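Local coordinates for protein branched-chain alpha-ketoacid decarboxylase (Lactococcus lactis, PDB 2VBF) that uses thiamine diphosphate and magnesium, probably to decarboxylate branched-chain and aromatic alpha-keto acids to aldehydes, at residues K469-C474 and E514-S519; M532-A537 and R541-E546; G28-D33 and E168-L173; I40-G45 and S437-K442. All coordinates share one frame; numbering follows the deposited sequence. Where two conformers were deposited one is given.

Contact 1: K469-C474 and E514-S519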
loop_
_atom_site.group_PDB
_atom_site.type_symbol
_atom_site.label_atom_id
_atom_site.label_comp_id
_atom_site.label_asym_id
_atom_site.label_seq_id
_atom_site.Cartn_x
_atom_site.Cartn_y
_atom_site.Cartn_z
ATOM N N LYS A 469 -4.595 16.988 -16.689
ATOM C CA LYS A 469 -4.543 18.443 -16.804
ATOM C C LYS A 469 -5.248 19.160 -15.653
ATOM O O LYS A 469 -5.969 20.141 -15.837
ATOM C CB LYS A 469 -5.080 18.893 -18.179
ATOM C CG LYS A 469 -4.242 18.350 -19.317
ATOM C CD LYS A 469 -4.735 18.833 -20.664
ATOM C CE LYS A 469 -3.947 18.178 -21.772
ATOM N NZ LYS A 469 -4.196 16.712 -21.806
ATOM N N LEU A 470 -5.003 18.659 -14.445
ATOM C CA LEU A 470 -5.571 19.233 -13.239
ATOM C C LEU A 470 -4.771 20.466 -12.875
ATOM O O LEU A 470 -3.555 20.496 -13.074
ATOM C CB LEU A 470 -5.532 18.216 -12.101
ATOM C CG LEU A 470 -6.197 16.870 -12.395
ATOM C CD1 LEU A 470 -6.112 15.957 -11.178
ATOM C CD2 LEU A 470 -7.630 17.058 -12.841
ATOM N N ASN A 471 -5.446 21.464 -12.314
ATOM C CA ASN A 471 -4.817 22.738 -12.008
ATOM C C ASN A 471 -4.785 23.115 -10.524
ATOM O O ASN A 471 -4.980 24.273 -10.187
ATOM C CB ASN A 471 -5.525 23.832 -12.801
ATOM C CG ASN A 471 -5.377 23.648 -14.270
ATOM O OD1 ASN A 471 -4.285 23.327 -14.754
ATOM N ND2 ASN A 471 -6.461 23.864 -15.012
ATOM N N PRO A 472 -4.486 22.152 -9.633
ATOM C CA PRO A 472 -4.429 22.535 -8.227
ATOM C C PRO A 472 -3.180 23.359 -7.935
ATOM O O PRO A 472 -2.267 23.404 -8.760
ATOM C CB PRO A 472 -4.336 21.184 -7.524
ATOM C CG PRO A 472 -3.543 20.385 -8.449
ATOM C CD PRO A 472 -4.119 20.735 -9.802
ATOM N N ILE A 473 -3.142 23.973 -6.758
ATOM C CA ILE A 473 -1.967 24.682 -6.275
ATOM C C ILE A 473 -1.399 23.834 -5.128
ATOM O O ILE A 473 -2.043 23.670 -4.087
ATOM C CB ILE A 473 -2.310 26.096 -5.779
ATOM C CG1 ILE A 473 -3.005 26.903 -6.893
ATOM C CG2 ILE A 473 -1.040 26.805 -5.238
ATOM C CD1 ILE A 473 -3.638 28.200 -6.411
ATOM N N CYS A 474 -0.215 23.267 -5.350
ATOM C CA CYS A 474 0.384 22.318 -4.427
ATOM C C CYS A 474 1.583 22.946 -3.751
ATOM O O CYS A 474 2.489 23.434 -4.434
ATOM C CB CYS A 474 0.822 21.071 -5.177
ATOM S SG CYS A 474 -0.522 20.237 -6.013
ATOM N N GLU A 514 6.206 23.402 -19.096
ATOM C CA GLU A 514 5.968 24.684 -18.438
ATOM C C GLU A 514 4.566 25.246 -18.703
ATOM O O GLU A 514 4.076 26.077 -17.939
ATOM C CB GLU A 514 7.032 25.708 -18.872
ATOM C CG GLU A 514 8.432 25.410 -18.344
ATOM C CD GLU A 514 9.495 26.390 -18.842
ATOM O OE1 GLU A 514 9.413 26.843 -20.007
ATOM O OE2 GLU A 514 10.421 26.696 -18.058
ATOM N N ASP A 515 3.927 24.802 -19.780
ATOM C CA ASP A 515 2.552 25.223 -20.081
ATOM C C ASP A 515 1.491 24.409 -19.312
ATOM O O ASP A 515 0.294 24.671 -19.438
ATOM C CB ASP A 515 2.273 25.170 -21.587
ATOM C CG ASP A 515 2.318 23.767 -22.148
ATOM O OD1 ASP A 515 3.352 23.091 -21.971
ATOM O OD2 ASP A 515 1.329 23.343 -22.785
ATOM N N ARG A 516 1.934 23.427 -18.532
ATOM C CA ARG A 516 1.033 22.579 -17.733
ATOM C C ARG A 516 1.266 22.820 -16.239
ATOM O O ARG A 516 0.336 23.133 -15.487
ATOM C CB ARG A 516 1.266 21.101 -18.088
ATOM C CG ARG A 516 0.520 20.077 -17.215
ATOM C CD ARG A 516 -0.856 19.721 -17.766
ATOM N NE ARG A 516 -1.681 20.915 -17.978
ATOM C CZ ARG A 516 -2.422 21.523 -17.053
ATOM N NH1 ARG A 516 -2.488 21.081 -15.801
ATOM N NH2 ARG A 516 -3.114 22.604 -17.387
ATOM N N VAL A 517 2.514 22.671 -15.817
ATOM C CA VAL A 517 2.906 22.884 -14.423
ATOM C C VAL A 517 3.948 23.985 -14.294
ATOM O O VAL A 517 4.962 23.964 -15.004
ATOM C CB VAL A 517 3.499 21.608 -13.792
ATOM C CG1 VAL A 517 3.708 21.814 -12.287
ATOM C CG2 VAL A 517 2.593 20.413 -14.066
ATOM N N VAL A 518 3.694 24.921 -13.387
ATOM C CA VAL A 518 4.670 25.934 -12.992
ATOM C C VAL A 518 5.285 25.542 -11.647
ATOM O O VAL A 518 4.576 25.427 -10.628
ATOM C CB VAL A 518 4.023 27.317 -12.863
ATOM C CG1 VAL A 518 5.065 28.348 -12.460
ATOM C CG2 VAL A 518 3.343 27.709 -14.178
ATOM N N SER A 519 6.602 25.357 -11.641
ATOM C CA SER A 519 7.320 24.949 -10.432
ATOM C C SER A 519 8.163 26.078 -9.851
ATOM O O SER A 519 8.770 26.851 -10.598
ATOM C CB SER A 519 8.182 23.724 -10.726
ATOM O OG SER A 519 7.363 22.658 -11.197
#
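Arg516 points the two terminal nitrogens of its guanidinium at a single acceptor, OD1 of Asn471. NH2 of Arg516 bonds to Asn471 OD1 at 3.0 Å, lying in the carbonyl plane on a lone pair. NH1 of Arg516 bonds to the same Asn471 OD1 at 3.1 Å, but tilted out of the carbonyl plane. The fork is flat on the arginine side, although the amide and guanidinium planes are 43° apart. Leu470 O lies at the same edge, 3.0 Å from Arg516 NH1.

Beyond this polar end, backbone and aliphatic carbons of Lys469 pack on the guanidinium. Lys469 CA lies over one face, 3.4 Å above the plane near the rim. The lysine chain crosses that of Arg516 at about a right angle, bringing Lys469 CG to 3.9 Å from Arg516 NE. The arginine CG leaves anti to the backbone N (chi1 173°), and the chain then folds twice, turning the guanidinium toward Asn471.

Lys469 closes helix 462-467 with a Schellman motif. Strand 542-548 lies between strands 473-478 and 517-522 in the C-terminal cofactor-binding domain, its Tyr543 bonded through the backbone to Pro472 and Cys474, and the side chains bridge over its start. Within the two segments the arginine charge meets a neutral amide oxygen, while the end of Lys469 leads away, its NZ 6.2 Å from Arg516 NE, probably keeping the like-charge repulsion modest.

Contact 2: M532-A537 and R541-E546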
loop_
_atom_site.group_PDB
_atom_site.type_symbol
_atom_site.label_atom_id
_atom_site.label_comp_id
_atom_site.label_asym_id
_atom_site.label_seq_id
_atom_site.Cartn_x
_atom_site.Cartn_y
_atom_site.Cartn_z
ATOM N N MET A 532 1.976 32.788 -4.482
ATOM C CA MET A 532 0.583 32.487 -4.167
ATOM C C MET A 532 -0.379 33.289 -5.046
ATOM O O MET A 532 -1.330 32.738 -5.585
ATOM C CB MET A 532 0.290 32.757 -2.694
ATOM C CG MET A 532 -1.183 32.761 -2.362
ATOM S SD MET A 532 -1.931 31.133 -2.465
ATOM C CE MET A 532 -1.784 30.744 -0.730
ATOM N N LYS A 533 -0.128 34.590 -5.181
ATOM C CA LYS A 533 -0.984 35.455 -6.000
ATOM C C LYS A 533 -0.908 35.070 -7.473
ATOM O O LYS A 533 -1.927 35.031 -8.176
ATOM C CB LYS A 533 -0.563 36.916 -5.830
ATOM C CG LYS A 533 -0.887 37.490 -4.473
ATOM C CD LYS A 533 -0.436 38.935 -4.400
ATOM C CE LYS A 533 -1.020 39.642 -3.191
ATOM N NZ LYS A 533 -0.593 41.082 -3.137
ATOM N N GLU A 534 0.311 34.794 -7.927
ATOM C CA GLU A 534 0.591 34.325 -9.283
ATOM C C GLU A 534 -0.215 33.054 -9.549
ATOM O O GLU A 534 -0.935 32.957 -10.550
ATOM C CB GLU A 534 2.103 34.069 -9.411
ATOM C CG GLU A 534 2.622 33.583 -10.760
ATOM C CD GLU A 534 4.096 33.156 -10.700
ATOM O OE1 GLU A 534 4.718 33.288 -9.620
ATOM O OE2 GLU A 534 4.625 32.684 -11.727
ATOM N N ALA A 535 -0.099 32.092 -8.635
ATOM C CA ALA A 535 -0.821 30.811 -8.741
ATOM C C ALA A 535 -2.335 31.018 -8.783
ATOM O O ALA A 535 -3.009 30.525 -9.699
ATOM C CB ALA A 535 -0.440 29.885 -7.575
ATOM N N GLN A 536 -2.863 31.769 -7.819
ATOM C CA GLN A 536 -4.307 32.042 -7.744
ATOM C C GLN A 536 -4.872 32.715 -8.995
ATOM O O GLN A 536 -5.982 32.414 -9.428
ATOM C CB GLN A 536 -4.614 32.915 -6.533
ATOM C CG GLN A 536 -4.430 32.198 -5.226
ATOM C CD GLN A 536 -5.585 31.295 -4.897
ATOM O OE1 GLN A 536 -6.228 30.729 -5.785
ATOM N NE2 GLN A 536 -5.859 31.145 -3.610
ATOM N N ALA A 537 -4.100 33.635 -9.562
ATOM C CA ALA A 537 -4.498 34.339 -10.787
ATOM C C ALA A 537 -4.568 33.409 -11.992
ATOM O O ALA A 537 -5.478 33.512 -12.813
ATOM C CB ALA A 537 -3.525 35.487 -11.065
ATOM N N ARG A 541 -3.248 26.499 -15.079
ATOM C CA ARG A 541 -2.086 25.639 -14.855
ATOM C C ARG A 541 -2.012 25.170 -13.405
ATOM O O ARG A 541 -2.555 25.801 -12.503
ATOM C CB ARG A 541 -0.788 26.355 -15.254
ATOM C CG ARG A 541 -0.568 26.406 -16.791
ATOM C CD ARG A 541 0.777 27.012 -17.156
ATOM N NE ARG A 541 0.869 28.397 -16.724
ATOM C CZ ARG A 541 1.940 29.172 -16.896
ATOM N NH1 ARG A 541 3.024 28.702 -17.493
ATOM N NH2 ARG A 541 1.925 30.423 -16.465
ATOM N N MET A 542 -1.336 24.044 -13.217
ATOM C CA MET A 542 -1.036 23.500 -11.907
ATOM C C MET A 542 0.205 24.218 -11.378
ATOM O O MET A 542 1.117 24.547 -12.146
ATOM C CB MET A 542 -0.765 21.991 -12.019
ATOM C CG MET A 542 -0.465 21.281 -10.714
ATOM S SD MET A 542 -0.472 19.496 -10.952
ATOM C CE MET A 542 0.673 19.009 -9.670
ATOM N N TYR A 543 0.235 24.463 -10.076
ATOM C CA TYR A 543 1.398 25.049 -9.431
ATOM C C TYR A 543 2.002 24.050 -8.442
ATOM O O TYR A 543 1.275 23.381 -7.705
ATOM C CB TYR A 543 1.046 26.387 -8.772
ATOM C CG TYR A 543 1.022 27.477 -9.806
ATOM C CD1 TYR A 543 0.018 27.511 -10.771
ATOM C CD2 TYR A 543 2.027 28.436 -9.868
ATOM C CE1 TYR A 543 0.003 28.487 -11.762
ATOM C CE2 TYR A 543 2.019 29.418 -10.851
ATOM C CZ TYR A 543 1.004 29.440 -11.789
ATOM O OH TYR A 543 1.000 30.404 -12.770
ATOM N N TRP A 544 3.329 23.945 -8.481
ATOM C CA TRP A 544 4.093 23.003 -7.668
ATOM C C TRP A 544 5.186 23.794 -6.942
ATOM O O TRP A 544 6.221 24.136 -7.523
ATOM C CB TRP A 544 4.690 21.940 -8.572
ATOM C CG TRP A 544 5.278 20.765 -7.865
ATOM C CD1 TRP A 544 6.602 20.539 -7.585
ATOM C CD2 TRP A 544 4.564 19.628 -7.361
ATOM N NE1 TRP A 544 6.745 19.336 -6.944
ATOM C CE2 TRP A 544 5.513 18.758 -6.786
ATOM C CE3 TRP A 544 3.213 19.269 -7.329
ATOM C CZ2 TRP A 544 5.156 17.543 -6.190
ATOM C CZ3 TRP A 544 2.858 18.064 -6.739
ATOM C CH2 TRP A 544 3.834 17.214 -6.178
ATOM N N ILE A 545 4.929 24.100 -5.676
ATOM C CA ILE A 545 5.680 25.098 -4.946
ATOM C C ILE A 545 6.390 24.474 -3.763
ATOM O O ILE A 545 5.752 24.074 -2.782
ATOM C CB ILE A 545 4.744 26.223 -4.454
ATOM C CG1 ILE A 545 4.041 26.886 -5.643
ATOM C CG2 ILE A 545 5.509 27.246 -3.616
ATOM C CD1 ILE A 545 2.748 27.595 -5.254
ATOM N N GLU A 546 7.720 24.416 -3.851
ATOM C CA GLU A 546 8.525 23.896 -2.758
ATOM C C GLU A 546 8.768 25.015 -1.746
ATOM O O GLU A 546 9.432 26.010 -2.060
ATOM C CB GLU A 546 9.845 23.321 -3.285
ATOM C CG GLU A 546 10.771 22.804 -2.177
ATOM C CD GLU A 546 12.064 22.219 -2.698
ATOM O OE1 GLU A 546 12.207 22.059 -3.932
ATOM O OE2 GLU A 546 12.929 21.903 -1.851
HETATM O O HOH W 1 3.241 31.884 -13.624
#
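The beta-alpha-beta unit made of strand 517-522, helix 525-537 and strand 542-548 is packed together here, where Ala535 of the helix sits on the ring of Tyr543 in the second strand. The backbone carbon makes the central touch: Ala535 CA stands 3.6 Å from the Tyr543 ring centroid and only 4° off the ring normal, a CH-pi contact over the middle of the face. Ala535 CB covers the root of the same ring, 3.6 Å from Tyr543 CG. Tyr543 holds its CG anti to its own carbonyl carbon (chi1 -80°), which sends the ring out from the strand to lie beneath the helix. The small alanine is consistent with the close approach of the backbones, Ala535 CA being 6.2 Å from Tyr543 CA.

At the far end of the ring the contact turns polar. A water donates to Tyr543 OH at 2.8 Å and also to OE2 of Glu534, whose extended chain crosses the tyrosine at about a right angle. Glu534 OE2 is also salt-bridged to Lys520, and Tyr543 OH is hydrogen-bonded to OD2 of Asp538.

With an alanine in place of Tyr543, the helix would probably lose the flat surface under Ala535, leaving a gap there, and both Asp538 and the water would be left without the hydroxyl. The hydroxyl, accepting from the water, probably donates its hydrogen bond to the Asp538 carboxylate. The tyrosine thus offers the helix an apolar face while its hydroxyl joins a charged network.

Contact 3: G28-D33 and E168-L173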
loop_
_atom_site.group_PDB
_atom_site.type_symbol
_atom_site.label_atom_id
_atom_site.label_comp_id
_atom_site.label_asym_id
_atom_site.label_seq_id
_atom_site.Cartn_x
_atom_site.Cartn_y
_atom_site.Cartn_z
ATOM N N GLY A 28 -22.079 -6.046 -15.811
ATOM C CA GLY A 28 -21.195 -4.871 -15.886
ATOM C C GLY A 28 -21.943 -3.573 -16.143
ATOM O O GLY A 28 -21.715 -2.565 -15.478
ATOM N N ASP A 29 -22.854 -3.604 -17.117
ATOM C CA ASP A 29 -23.710 -2.453 -17.415
ATOM C C ASP A 29 -24.596 -2.074 -16.224
ATOM O O ASP A 29 -24.761 -0.897 -15.916
ATOM C CB ASP A 29 -24.603 -2.742 -18.630
ATOM C CG ASP A 29 -23.808 -3.074 -19.878
ATOM O OD1 ASP A 29 -22.875 -2.319 -20.218
ATOM O OD2 ASP A 29 -24.098 -4.104 -20.517
ATOM N N TYR A 30 -25.154 -3.084 -15.563
ATOM C CA TYR A 30 -26.006 -2.876 -14.387
ATOM C C TYR A 30 -25.255 -2.128 -13.279
ATOM O O TYR A 30 -25.737 -1.114 -12.745
ATOM C CB TYR A 30 -26.522 -4.213 -13.868
ATOM C CG TYR A 30 -27.649 -4.101 -12.857
ATOM C CD1 TYR A 30 -28.975 -4.231 -13.255
ATOM C CD2 TYR A 30 -27.394 -3.875 -11.510
ATOM C CE1 TYR A 30 -30.003 -4.134 -12.347
ATOM C CE2 TYR A 30 -28.424 -3.774 -10.590
ATOM C CZ TYR A 30 -29.731 -3.900 -11.015
ATOM O OH TYR A 30 -30.780 -3.806 -10.123
ATOM N N LEU A 31 -24.061 -2.629 -12.970
ATOM C CA LEU A 31 -23.191 -2.010 -11.970
ATOM C C LEU A 31 -22.853 -0.571 -12.332
ATOM O O LEU A 31 -22.999 0.330 -11.503
ATOM C CB LEU A 31 -21.926 -2.842 -11.787
ATOM C CG LEU A 31 -20.884 -2.373 -10.773
ATOM C CD1 LEU A 31 -21.534 -2.029 -9.437
ATOM C CD2 LEU A 31 -19.817 -3.469 -10.592
ATOM N N LEU A 32 -22.461 -0.342 -13.588
ATOM C CA LEU A 32 -22.080 0.987 -14.020
ATOM C C LEU A 32 -23.293 1.939 -14.026
ATOM O O LEU A 32 -23.164 3.112 -13.679
ATOM C CB LEU A 32 -21.363 0.927 -15.379
ATOM C CG LEU A 32 -19.980 0.235 -15.366
ATOM C CD1 LEU A 32 -19.448 0.033 -16.765
ATOM C CD2 LEU A 32 -18.995 1.044 -14.530
ATOM N N ASP A 33 -24.471 1.422 -14.372
ATOM C CA ASP A 33 -25.693 2.217 -14.300
ATOM C C ASP A 33 -25.963 2.669 -12.860
ATOM O O ASP A 33 -26.267 3.841 -12.620
ATOM C CB ASP A 33 -26.896 1.448 -14.845
ATOM C CG ASP A 33 -27.042 1.554 -16.366
ATOM O OD1 ASP A 33 -26.308 2.320 -17.012
ATOM O OD2 ASP A 33 -27.915 0.859 -16.920
ATOM N N GLU A 168 -27.491 -8.384 -5.265
ATOM C CA GLU A 168 -26.306 -8.151 -4.434
ATOM C C GLU A 168 -25.702 -6.763 -4.644
ATOM O O GLU A 168 -25.335 -6.072 -3.680
ATOM C CB GLU A 168 -25.258 -9.237 -4.673
ATOM C CG GLU A 168 -25.608 -10.572 -4.015
ATOM C CD GLU A 168 -25.580 -10.503 -2.501
ATOM O OE1 GLU A 168 -24.477 -10.517 -1.922
ATOM O OE2 GLU A 168 -26.659 -10.456 -1.885
ATOM N N ILE A 169 -25.610 -6.341 -5.899
ATOM C CA ILE A 169 -25.178 -4.975 -6.191
ATOM C C ILE A 169 -26.083 -3.965 -5.499
ATOM O O ILE A 169 -25.616 -3.038 -4.838
ATOM C CB ILE A 169 -25.149 -4.706 -7.709
ATOM C CG1 ILE A 169 -23.976 -5.452 -8.344
ATOM C CG2 ILE A 169 -25.100 -3.206 -8.011
ATOM C CD1 ILE A 169 -24.027 -5.517 -9.863
ATOM N N ASP A 170 -27.391 -4.165 -5.628
ATOM C CA ASP A 170 -28.351 -3.268 -5.034
ATOM C C ASP A 170 -28.281 -3.297 -3.507
ATOM O O ASP A 170 -28.365 -2.255 -2.878
ATOM C CB ASP A 170 -29.748 -3.603 -5.544
ATOM C CG ASP A 170 -29.951 -3.173 -6.987
ATOM O OD1 ASP A 170 -29.013 -2.602 -7.585
ATOM O OD2 ASP A 170 -31.053 -3.390 -7.531
ATOM N N ARG A 171 -28.056 -4.479 -2.945
ATOM C CA ARG A 171 -27.947 -4.638 -1.502
ATOM C C ARG A 171 -26.769 -3.833 -0.976
ATOM O O ARG A 171 -26.915 -3.064 -0.035
ATOM C CB ARG A 171 -27.764 -6.097 -1.111
ATOM C CG ARG A 171 -27.609 -6.303 0.415
ATOM C CD ARG A 171 -27.433 -7.749 0.798
ATOM N NE ARG A 171 -26.184 -8.360 0.335
ATOM C CZ ARG A 171 -25.001 -8.180 0.909
ATOM N NH1 ARG A 171 -24.864 -7.365 1.949
ATOM N NH2 ARG A 171 -23.946 -8.812 0.429
ATOM N N VAL A 172 -25.604 -4.011 -1.585
ATOM C CA VAL A 172 -24.406 -3.357 -1.046
ATOM C C VAL A 172 -24.437 -1.841 -1.295
ATOM O O VAL A 172 -24.060 -1.077 -0.413
ATOM C CB VAL A 172 -23.090 -4.017 -1.555
ATOM C CG1 VAL A 172 -23.108 -5.536 -1.308
ATOM C CG2 VAL A 172 -22.848 -3.706 -3.033
ATOM N N LEU A 173 -24.916 -1.397 -2.459
ATOM C CA LEU A 173 -24.997 0.029 -2.743
ATOM C C LEU A 173 -26.096 0.712 -1.933
ATOM O O LEU A 173 -25.986 1.887 -1.600
ATOM C CB LEU A 173 -25.173 0.291 -4.243
ATOM C CG LEU A 173 -24.028 -0.197 -5.136
ATOM C CD1 LEU A 173 -24.304 0.110 -6.594
ATOM C CD2 LEU A 173 -22.692 0.416 -4.726
#
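Ile169 reaches across to helix 27-37 with its CD1, and this methyl makes the close apolar part of the contact. It lies 3.9 Å from Leu31 CB and 4.1 Å from Tyr30 CD2, wedged between the two side chains. Its other branch meets the end of the leucine, Ile169 CG2 to Leu31 CD1 at 4.0 Å.

The other half is polar and lies toward solvent, Asp170 being partly exposed. Tyr30, with CG anti to its backbone N (chi1 -167°), carries its hydroxyl over to helix 165-179, where Tyr30 OH donates to Asp170 OD2 at 2.6 Å. The carboxylate oxygen is met on its syn side, though 29° out of the carboxylate plane, and the carboxylate stands at the edge of the tyrosine ring. Asp170 OD1 forms a salt bridge to Arg34; Pro199 touches Tyr30 and Leu203 touches Asp170.

The axes of the two segments stay 10.6 Å apart at closest, a wide spacing bridged by these long side chains, and run nearly parallel with a crossing angle of -21°. These side-by-side helices, one leading into strand 42-45 and the other into strand 183-188, form part of a helical layer against the parallel sheet, as in the alpha/beta fold of thiamine diphosphate enzymes.

Contact 4: I40-G45 and S437-K442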
loop_
_atom_site.group_PDB
_atom_site.type_symbol
_atom_site.label_atom_id
_atom_site.label_comp_id
_atom_site.label_asym_id
_atom_site.label_seq_id
_atom_site.Cartn_x
_atom_site.Cartn_y
_atom_site.Cartn_z
ATOM N N ILE A 40 -21.453 9.173 -9.565
ATOM C CA ILE A 40 -20.061 8.887 -9.895
ATOM C C ILE A 40 -19.856 9.046 -11.404
ATOM O O ILE A 40 -20.546 8.414 -12.210
ATOM C CB ILE A 40 -19.625 7.459 -9.427
ATOM C CG1 ILE A 40 -19.803 7.314 -7.907
ATOM C CG2 ILE A 40 -18.159 7.178 -9.797
ATOM C CD1 ILE A 40 -19.745 5.869 -7.403
ATOM N N GLU A 41 -18.889 9.891 -11.760
ATOM C CA GLU A 41 -18.579 10.202 -13.157
ATOM C C GLU A 41 -17.161 9.787 -13.561
ATOM O O GLU A 41 -16.764 9.925 -14.723
ATOM C CB GLU A 41 -18.786 11.702 -13.375
ATOM C CG GLU A 41 -20.261 12.122 -13.229
ATOM C CD GLU A 41 -20.465 13.627 -13.185
ATOM O OE1 GLU A 41 -19.513 14.399 -13.396
ATOM O OE2 GLU A 41 -21.607 14.051 -12.930
ATOM N N GLU A 42 -16.403 9.277 -12.589
ATOM C CA GLU A 42 -15.012 8.889 -12.781
ATOM C C GLU A 42 -14.754 7.675 -11.907
ATOM O O GLU A 42 -15.226 7.647 -10.778
ATOM C CB GLU A 42 -14.060 10.024 -12.355
ATOM C CG GLU A 42 -13.869 11.149 -13.372
ATOM C CD GLU A 42 -14.896 12.270 -13.291
ATOM O OE1 GLU A 42 -15.639 12.401 -12.293
ATOM O OE2 GLU A 42 -14.941 13.070 -14.247
ATOM N N ILE A 43 -14.007 6.694 -12.424
ATOM C CA ILE A 43 -13.602 5.513 -11.649
ATOM C C ILE A 43 -12.088 5.433 -11.648
ATOM O O ILE A 43 -11.446 5.528 -12.701
ATOM C CB ILE A 43 -14.204 4.199 -12.211
ATOM C CG1 ILE A 43 -15.732 4.282 -12.157
ATOM C CG2 ILE A 43 -13.689 2.968 -11.461
ATOM C CD1 ILE A 43 -16.475 3.033 -12.608
ATOM N N PHE A 44 -11.534 5.261 -10.454
ATOM C CA PHE A 44 -10.081 5.161 -10.283
ATOM C C PHE A 44 -9.631 3.707 -10.211
ATOM O O PHE A 44 -10.441 2.787 -10.217
ATOM C CB PHE A 44 -9.663 5.951 -9.053
ATOM C CG PHE A 44 -10.102 7.387 -9.109
ATOM C CD1 PHE A 44 -9.411 8.302 -9.895
ATOM C CD2 PHE A 44 -11.227 7.810 -8.434
ATOM C CE1 PHE A 44 -9.830 9.630 -9.977
ATOM C CE2 PHE A 44 -11.658 9.139 -8.497
ATOM C CZ PHE A 44 -10.952 10.048 -9.276
ATOM N N GLY A 45 -8.317 3.510 -10.201
ATOM C CA GLY A 45 -7.752 2.193 -9.950
ATOM C C GLY A 45 -6.611 1.778 -10.854
ATOM O O GLY A 45 -5.983 2.601 -11.510
ATOM N N SER A 437 -10.525 14.873 -5.209
ATOM C CA SER A 437 -11.465 15.928 -4.864
ATOM C C SER A 437 -11.487 17.013 -5.955
ATOM O O SER A 437 -12.555 17.499 -6.327
ATOM C CB SER A 437 -11.104 16.528 -3.509
ATOM O OG SER A 437 -12.038 17.522 -3.118
ATOM N N GLN A 438 -10.321 17.371 -6.480
ATOM C CA GLN A 438 -10.228 18.353 -7.571
ATOM C C GLN A 438 -10.953 17.907 -8.836
ATOM O O GLN A 438 -11.571 18.735 -9.514
ATOM C CB GLN A 438 -8.767 18.677 -7.889
ATOM C CG GLN A 438 -8.557 19.730 -8.974
ATOM C CD GLN A 438 -9.126 21.093 -8.612
ATOM O OE1 GLN A 438 -8.410 21.951 -8.103
ATOM N NE2 GLN A 438 -10.426 21.288 -8.869
ATOM N N ILE A 439 -10.861 16.612 -9.157
ATOM C CA ILE A 439 -11.587 16.001 -10.277
ATOM C C ILE A 439 -13.094 16.055 -10.002
ATOM O O ILE A 439 -13.891 16.360 -10.903
ATOM C CB ILE A 439 -11.119 14.539 -10.511
ATOM C CG1 ILE A 439 -9.696 14.531 -11.091
ATOM C CG2 ILE A 439 -12.082 13.789 -11.442
ATOM C CD1 ILE A 439 -8.967 13.182 -11.016
ATOM N N ALA A 440 -13.469 15.784 -8.749
ATOM C CA ALA A 440 -14.878 15.780 -8.329
ATOM C C ALA A 440 -15.571 17.143 -8.517
ATOM O O ALA A 440 -16.735 17.197 -8.922
ATOM C CB ALA A 440 -14.990 15.324 -6.854
ATOM N N ASP A 441 -14.873 18.229 -8.181
ATOM C CA ASP A 441 -15.389 19.587 -8.361
ATOM C C ASP A 441 -14.325 20.462 -9.010
ATOM O O ASP A 441 -13.532 21.123 -8.327
ATOM C CB ASP A 441 -15.845 20.204 -7.030
ATOM C CG ASP A 441 -16.581 21.554 -7.216
ATOM O OD1 ASP A 441 -16.671 22.040 -8.358
ATOM O OD2 ASP A 441 -17.068 22.116 -6.213
ATOM N N LYS A 442 -14.349 20.497 -10.343
ATOM C CA LYS A 442 -13.350 21.258 -11.085
ATOM C C LYS A 442 -13.545 22.772 -10.961
ATOM O O LYS A 442 -12.673 23.535 -11.361
ATOM C CB LYS A 442 -13.320 20.831 -12.556
ATOM C CG LYS A 442 -14.507 21.279 -13.372
HETATM O O HOH W 2 -16.405 14.951 -11.600
#
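With CG1 anti to its carbonyl carbon (chi1 -71°) and CG2 anti to the backbone N, Ile439 spreads two branches toward strand 42-45, and each meets a different side chain there: CG2 goes to Glu42, CD1 to Phe44. Glu42 for its part bends at chi2 (87°), laying its chain beside the methyl. The contact is an interdomain one within a single chain, between a strand in the parallel sheet of the N-terminal cofactor-binding domain and the last turn of helix 430-440 in the C-terminal one.

The methyl Ile439 CG2 packs 3.7 Å from both the CG methylene and the carboxylate carbon CD of Glu42. Two residues along the same strand face, Phe44 presents its ring edge: Phe44 CE1 is 3.8 Å from Ile439 CD1, which lies near the ring plane. Tyr82 of helix 72-86 meets the Phe44 ring edge-to-face and bonds through its hydroxyl to Glu42 OE1, so one tyrosine contacts both strand residues and probably helps to position them. Ile67 and Leu470 also touch Ile439. The Phe44 side chain is about 13 Å from a bound thiamine diphosphate.

Replacing Glu42 with an alanine would probably open a gap beside Ile439 CG2 and leave the Tyr82 hydroxyl without its carboxylate partner. Although it has more acceptors in reach than protons to give, a water is placed to link the carboxylate to the helix backbone, 2.8 Å from Glu42 OE1 and 3.0 Å from Ile439 O.

Contacts 1 and 2 sit together in the C-terminal domain, centres 7 Å apart, and share its parallel sheet: Cys474 O lies 2.8 Å from Ile545 N, a probable backbone hydrogen bond. Contact 4 joins this domain to the N-terminal one. It touches contact 1 where Leu470 CD2 packs 3.7 Å from Ile439 CG1, and contact 3 where Leu32 CD2 packs 3.7 Å from Ile43 CD1, making it one link between the two domains. Contact 3 stays far from contacts 1 and 2, its centre 36 and 41 Å from theirs. All four lie away from the cofactor and magnesium sites, although strand 42-45 of contact 4 leads directly into Val46, Pro47 and Gly48 of a thiamine diphosphate pocket.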